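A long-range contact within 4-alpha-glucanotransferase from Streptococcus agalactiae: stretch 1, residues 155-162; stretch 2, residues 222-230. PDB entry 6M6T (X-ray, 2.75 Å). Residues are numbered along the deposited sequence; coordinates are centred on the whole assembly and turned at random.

Stretch 1 155-162: NKALQEWD
Stretch 2 (222-230) SADSVEVWT

This is a compact contact between an irregular loop and the start of a helix, in which two short hydrogen bonds fix the register and a leucine and two tryptophans fill the space beside them. Within one chain, residues at least 64 positions apart bury 348 Å² between them, counting both sides.

Stretch 1 has no regular helix or strand. N155 starts it with positive phi (53/48), K156 and A157 are extended (-101/150 and -59/155), L158 and Q159 turn to helix-like angles (-56/-35 and -72/-23), E160 sits at -111/19, and W161 extends again at -60/166. The turn is held by E160 N to A157 O at 3.1 Å and, in return, by A157 N to the side-chain atom E160 OE1 at 3.2 Å, with E160 in p, t. A weak bond from W161 NE1 to K156 O, 3.1 Å, ties the indole back to the loop.

Stretch 2 approaches its helix through A223 (-67/-14), D224 (-102/81) and S225 (-150/147); the helix covers 226-230. S225 is the N-cap: its OG accepts from E227 N at 2.7 Å and, weakly, from V228 N at 3.4 Å, satisfying amides that have no helical carbonyl before them. The preceding turn is braced by D224 N to S222 OG, 3.1 Å, and the helix begins its own bonding with W229 N to S225 O at 3.2 Å.

The register is set by L158 and D224, whose CA atoms lie 5.3 Å apart. The CA-to-CB bond of D224 points sideways, but chi1 t (-162°) and chi2 of 18° bring its carboxylate to the loop, where OD1 accepts from L158 N at 2.5 Å with an N-H...O angle of 155°. A side chain thus answers a backbone amide at the turn. D224 OD2 lies 3.3 Å from A157 CA and is also hydrogen-bonded elsewhere in the structure.

The second bond reverses the roles. Q159 (m, p, chi3 21°) also starts sideways, yet its end reaches across so that NE2 donates to A223 O at 2.6 Å and 154°. Side-chain acceptor to backbone donor, then side-chain donor to backbone acceptor: adjacent residues on each stretch are pinned without any strand pairing.

Beside this polar pair, L158 points toward the helix. With chi1 t (160°) and chi2 p (84°), its CD2 rests 3.7 Å from V228 CG1 (V228 chi1 t), while CD1 comes within 3.4 Å of W229 CD1, so the two methyls meet successive helix residues. The same leucine therefore supplies a backbone donor and an apolar plug.

W161 (m, chi2 -6°) and W229 (t, chi2 43°) both point toward the opposing stretch and meet edge-to-face. The edge of the W161 six-membered ring addresses the face of the W229 five-membered ring, with centroids 5.3 Å apart and planes at 70°; W161 CZ3 comes 3.9 Å from W229 NE1.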

# COMPACT_ATOMS: atom_id res chain seq x y z
N ASN A 155 22.29 1.13 9.59
CA ASN A 155 21.10 0.65 8.89
C ASN A 155 21.05 -0.87 8.93
O ASN A 155 20.87 -1.53 7.90
CB ASN A 155 21.06 1.15 7.45
CG ASN A 155 20.76 2.63 7.34
OD1 ASN A 155 19.94 3.17 8.09
ND2 ASN A 155 21.41 3.28 6.40
N LYS A 156 21.25 -1.42 10.12
CA LYS A 156 21.16 -2.86 10.37
C LYS A 156 19.83 -3.19 11.02
O LYS A 156 19.25 -2.37 11.74
CB LYS A 156 22.31 -3.34 11.26
CG LYS A 156 23.63 -3.46 10.51
CD LYS A 156 24.56 -4.50 11.10
CE LYS A 156 25.47 -5.04 10.01
NZ LYS A 156 26.42 -4.00 9.51
N ALA A 157 19.34 -4.39 10.75
CA ALA A 157 18.04 -4.79 11.29
C ALA A 157 18.05 -4.74 12.82
O ALA A 157 19.09 -4.86 13.47
CB ALA A 157 17.68 -6.19 10.83
N LEU A 158 16.85 -4.56 13.37
CA LEU A 158 16.67 -4.52 14.82
C LEU A 158 17.20 -5.77 15.51
O LEU A 158 17.71 -5.70 16.63
CB LEU A 158 15.19 -4.34 15.15
CG LEU A 158 14.76 -4.74 16.55
CD1 LEU A 158 15.01 -3.57 17.51
CD2 LEU A 158 13.29 -5.21 16.58
N GLN A 159 17.08 -6.93 14.87
CA GLN A 159 17.52 -8.17 15.51
C GLN A 159 19.04 -8.27 15.59
O GLN A 159 19.56 -9.01 16.44
CB GLN A 159 16.96 -9.38 14.76
CG GLN A 159 15.45 -9.54 14.90
CD GLN A 159 14.67 -8.60 13.99
OE1 GLN A 159 15.19 -8.10 12.99
NE2 GLN A 159 13.40 -8.36 14.33
N GLU A 160 19.77 -7.56 14.72
CA GLU A 160 21.22 -7.67 14.66
C GLU A 160 21.93 -6.40 15.15
O GLU A 160 23.11 -6.22 14.85
CB GLU A 160 21.66 -8.03 13.24
CG GLU A 160 21.21 -7.05 12.15
CD GLU A 160 21.73 -7.39 10.73
OE1 GLU A 160 21.38 -6.63 9.77
OE2 GLU A 160 22.47 -8.39 10.57
N TRP A 161 21.24 -5.53 15.90
CA TRP A 161 21.95 -4.44 16.57
C TRP A 161 23.00 -5.03 17.50
O TRP A 161 22.98 -6.23 17.81
CB TRP A 161 21.00 -3.52 17.35
CG TRP A 161 20.02 -2.71 16.53
CD1 TRP A 161 19.96 -2.62 15.16
CD2 TRP A 161 18.94 -1.90 17.03
NE1 TRP A 161 18.91 -1.79 14.78
CE2 TRP A 161 18.28 -1.34 15.91
CE3 TRP A 161 18.48 -1.58 18.31
CZ2 TRP A 161 17.18 -0.49 16.04
CZ3 TRP A 161 17.38 -0.73 18.43
CH2 TRP A 161 16.74 -0.20 17.30
N ASP A 162 23.92 -4.19 17.96
CA ASP A 162 25.05 -4.66 18.76
C ASP A 162 24.82 -4.59 20.26
O ASP A 162 25.43 -5.37 21.00
CB ASP A 162 26.31 -3.86 18.41
CG ASP A 162 26.72 -4.04 16.96
OD1 ASP A 162 25.81 -4.10 16.10
OD2 ASP A 162 27.95 -4.12 16.68
N SER A 222 6.90 -5.46 9.25
CA SER A 222 8.13 -6.24 9.15
C SER A 222 8.70 -6.55 10.54
O SER A 222 8.38 -5.87 11.52
CB SER A 222 9.19 -5.49 8.34
OG SER A 222 10.45 -6.11 8.46
N ALA A 223 9.55 -7.58 10.61
CA ALA A 223 10.18 -7.86 11.90
C ALA A 223 11.15 -6.77 12.32
O ALA A 223 11.55 -6.73 13.48
CB ALA A 223 10.91 -9.21 11.87
N ASP A 224 11.51 -5.88 11.39
CA ASP A 224 12.43 -4.77 11.64
C ASP A 224 11.59 -3.51 11.78
O ASP A 224 11.47 -2.71 10.86
CB ASP A 224 13.42 -4.66 10.48
CG ASP A 224 14.64 -3.85 10.83
OD1 ASP A 224 14.90 -3.65 12.03
OD2 ASP A 224 15.34 -3.41 9.88
N SER A 225 11.04 -3.32 12.98
CA SER A 225 9.90 -2.44 13.18
C SER A 225 9.91 -1.81 14.56
O SER A 225 10.35 -2.44 15.53
CB SER A 225 8.59 -3.22 12.98
OG SER A 225 7.55 -2.72 13.79
N VAL A 226 9.42 -0.57 14.65
CA VAL A 226 9.25 0.08 15.94
C VAL A 226 8.20 -0.63 16.79
O VAL A 226 8.16 -0.44 18.01
CB VAL A 226 8.89 1.57 15.73
CG1 VAL A 226 7.50 1.73 15.15
CG2 VAL A 226 9.00 2.33 17.03
N GLU A 227 7.36 -1.46 16.17
CA GLU A 227 6.33 -2.16 16.94
C GLU A 227 6.89 -3.43 17.59
O GLU A 227 6.58 -3.72 18.75
CB GLU A 227 5.14 -2.50 16.03
CG GLU A 227 4.09 -1.38 15.93
CD GLU A 227 4.42 -0.35 14.85
OE1 GLU A 227 5.14 -0.70 13.88
OE2 GLU A 227 3.94 0.80 14.96
N VAL A 228 7.70 -4.19 16.85
CA VAL A 228 8.44 -5.31 17.42
C VAL A 228 9.36 -4.84 18.52
O VAL A 228 9.67 -5.60 19.45
CB VAL A 228 9.21 -6.02 16.29
CG1 VAL A 228 10.14 -7.08 16.85
CG2 VAL A 228 8.23 -6.63 15.29
N TRP A 229 9.81 -3.58 18.45
CA TRP A 229 10.67 -3.00 19.46
C TRP A 229 9.89 -2.57 20.71
O TRP A 229 10.17 -3.05 21.82
CB TRP A 229 11.41 -1.81 18.85
CG TRP A 229 12.57 -1.37 19.64
CD1 TRP A 229 13.50 -2.17 20.24
CD2 TRP A 229 12.94 -0.03 19.94
NE1 TRP A 229 14.42 -1.40 20.89
CE2 TRP A 229 14.10 -0.08 20.73
CE3 TRP A 229 12.39 1.22 19.63
CZ2 TRP A 229 14.74 1.07 21.20
CZ3 TRP A 229 13.02 2.36 20.11
CH2 TRP A 229 14.18 2.27 20.88
N THR A 230 8.93 -1.65 20.57
CA THR A 230 8.24 -1.08 21.73
C THR A 230 7.11 -1.95 22.25
O THR A 230 6.69 -1.78 23.40
CB THR A 230 7.66 0.29 21.39
OG1 THR A 230 6.49 0.10 20.59
CG2 THR A 230 8.64 1.13 20.63